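Local coordinates for protein Alpha/beta fold hydrolase (Pseudomonas aeruginosa, PDB 6I8W) that degrades membrane phospholipids as a membrane-bound phospholipase A of the alpha/beta hydrolase fold and acts as a virulence factor, at residues 183-188 with 224-229. Residues are numbered along the deposited sequence; the frame is centred on the assembly and turned at random.
Sequences PLVVRQ and FNAQIF
Val185 meets Ala226 with both of its methyl groups, a simple case of a loop docking where the helix presents an alanine. CG2 rests 4.1 Å from Ala226 CA, on the helix backbone itself, while CG1 comes within 4.2 Å of Ala226 CB. This fork follows from the first torsion of Val185 (176°), which sets CG1 anti to the backbone N and CG2 anti to the carbonyl carbon.

Arg187 closes over the same CG1 methyl. Its chain bends at chi2 (-74°) and folds back along the loop, laying one guanidinium face over Val185 CG1, which stands 3.6 Å above the plane and toward its rim. The same group reaches Ala226 obliquely, with NH2 3.6 Å from CB, a van der Waals contact between the charged group and a methyl that leaves the charge at the exposed margin. Deeper in, Leu184 brings CD1 obliquely to the ring of Phe229, 4.2 Å from CE1; Phe71 meets that ring edge-to-face.

No direct hydrogen bond joins the two segments. One water accepts from Val186 N at 3.1 Å and, weakly, from Asn225 ND2, giving the N-H of Val186 an acceptor. The contact joins the loop between helices 172-177 and 191-199 to helix 208-234, within the helical region inserted after strand 154-160, and Leu184 also borders a bound myristic acid. Methyl, ring and guanidinium packing, with a single, partly weak water bridge, suggests that close packing contributes more between these segments than directed polar bonds, beside the bound fatty acid.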
# COMPACT_ATOMS: atom_id res chain seq x y z
N PRO A 183 -9.41 -13.13 -4.03
CA PRO A 183 -10.03 -12.34 -2.97
C PRO A 183 -9.64 -10.86 -3.04
O PRO A 183 -10.33 -10.04 -2.45
CB PRO A 183 -9.48 -12.99 -1.68
CG PRO A 183 -9.10 -14.37 -2.09
CD PRO A 183 -8.61 -14.24 -3.50
N LEU A 184 -8.57 -10.54 -3.76
CA LEU A 184 -8.08 -9.16 -3.80
C LEU A 184 -8.91 -8.29 -4.75
O LEU A 184 -8.81 -7.07 -4.72
CB LEU A 184 -6.61 -9.10 -4.20
CG LEU A 184 -5.62 -9.89 -3.33
CD1 LEU A 184 -4.18 -9.64 -3.77
CD2 LEU A 184 -5.78 -9.58 -1.85
N VAL A 185 -9.72 -8.93 -5.58
CA VAL A 185 -10.61 -8.21 -6.48
C VAL A 185 -12.05 -8.42 -5.99
O VAL A 185 -12.58 -9.52 -6.05
CB VAL A 185 -10.48 -8.69 -7.94
CG1 VAL A 185 -11.49 -7.97 -8.81
CG2 VAL A 185 -9.07 -8.42 -8.47
N VAL A 186 -12.65 -7.35 -5.50
CA VAL A 186 -13.95 -7.42 -4.83
C VAL A 186 -15.08 -7.15 -5.82
O VAL A 186 -15.35 -6.00 -6.16
CB VAL A 186 -14.00 -6.41 -3.66
CG1 VAL A 186 -15.31 -6.53 -2.91
CG2 VAL A 186 -12.82 -6.64 -2.72
N ARG A 187 -15.74 -8.22 -6.28
CA ARG A 187 -16.77 -8.12 -7.32
C ARG A 187 -18.15 -7.75 -6.76
O ARG A 187 -18.93 -7.05 -7.40
CB ARG A 187 -16.89 -9.44 -8.08
CG ARG A 187 -15.59 -9.96 -8.65
CD ARG A 187 -15.16 -9.16 -9.85
NE ARG A 187 -14.07 -9.81 -10.57
CZ ARG A 187 -13.63 -9.42 -11.77
NH1 ARG A 187 -14.20 -8.38 -12.37
NH2 ARG A 187 -12.63 -10.07 -12.36
N GLN A 188 -18.44 -8.27 -5.57
CA GLN A 188 -19.72 -8.07 -4.90
C GLN A 188 -19.50 -7.51 -3.51
O GLN A 188 -18.47 -7.77 -2.90
CB GLN A 188 -20.50 -9.39 -4.82
CG GLN A 188 -20.76 -10.06 -6.15
CD GLN A 188 -22.00 -9.50 -6.82
OE1 GLN A 188 -21.95 -8.43 -7.43
NE2 GLN A 188 -23.11 -10.20 -6.69
N PHE A 224 -11.30 -2.37 -13.19
CA PHE A 224 -9.99 -1.82 -13.45
C PHE A 224 -8.90 -2.53 -12.62
O PHE A 224 -7.81 -2.80 -13.11
CB PHE A 224 -9.97 -0.33 -13.17
CG PHE A 224 -8.75 0.36 -13.69
CD1 PHE A 224 -8.55 0.51 -15.05
CD2 PHE A 224 -7.79 0.87 -12.82
CE1 PHE A 224 -7.43 1.14 -15.53
CE2 PHE A 224 -6.67 1.50 -13.31
CZ PHE A 224 -6.49 1.64 -14.66
N ASN A 225 -9.20 -2.83 -11.37
CA ASN A 225 -8.23 -3.55 -10.55
C ASN A 225 -7.92 -4.91 -11.18
O ASN A 225 -6.76 -5.31 -11.23
CB ASN A 225 -8.73 -3.74 -9.11
CG ASN A 225 -8.56 -2.47 -8.26
OD1 ASN A 225 -7.89 -1.51 -8.66
ND2 ASN A 225 -9.17 -2.48 -7.09
N ALA A 226 -8.94 -5.60 -11.69
CA ALA A 226 -8.75 -6.91 -12.30
C ALA A 226 -7.82 -6.83 -13.51
O ALA A 226 -7.02 -7.73 -13.76
CB ALA A 226 -10.10 -7.52 -12.70
N GLN A 227 -7.95 -5.75 -14.27
CA GLN A 227 -7.12 -5.53 -15.45
C GLN A 227 -5.66 -5.29 -15.05
O GLN A 227 -4.73 -5.85 -15.63
CB GLN A 227 -7.66 -4.34 -16.26
CG GLN A 227 -6.63 -3.59 -17.08
CD GLN A 227 -7.26 -2.45 -17.88
OE1 GLN A 227 -6.57 -1.55 -18.36
NE2 GLN A 227 -8.59 -2.48 -18.02
N ILE A 228 -5.46 -4.48 -14.02
CA ILE A 228 -4.11 -4.27 -13.50
C ILE A 228 -3.54 -5.59 -12.98
O ILE A 228 -2.38 -5.90 -13.23
CB ILE A 228 -4.09 -3.22 -12.38
CG1 ILE A 228 -4.34 -1.82 -12.95
CG2 ILE A 228 -2.73 -3.22 -11.67
CD1 ILE A 228 -4.35 -0.73 -11.88
N PHE A 229 -4.35 -6.37 -12.26
CA PHE A 229 -3.87 -7.63 -11.70
C PHE A 229 -3.41 -8.56 -12.82
O PHE A 229 -2.42 -9.29 -12.67
CB PHE A 229 -4.96 -8.32 -10.87
CG PHE A 229 -4.42 -9.43 -9.98
CD1 PHE A 229 -3.98 -9.15 -8.70
CD2 PHE A 229 -4.33 -10.73 -10.44
CE1 PHE A 229 -3.47 -10.15 -7.89
CE2 PHE A 229 -3.83 -11.74 -9.64
CZ PHE A 229 -3.39 -11.46 -8.36
O HOH W 1 -11.66 -4.46 -6.11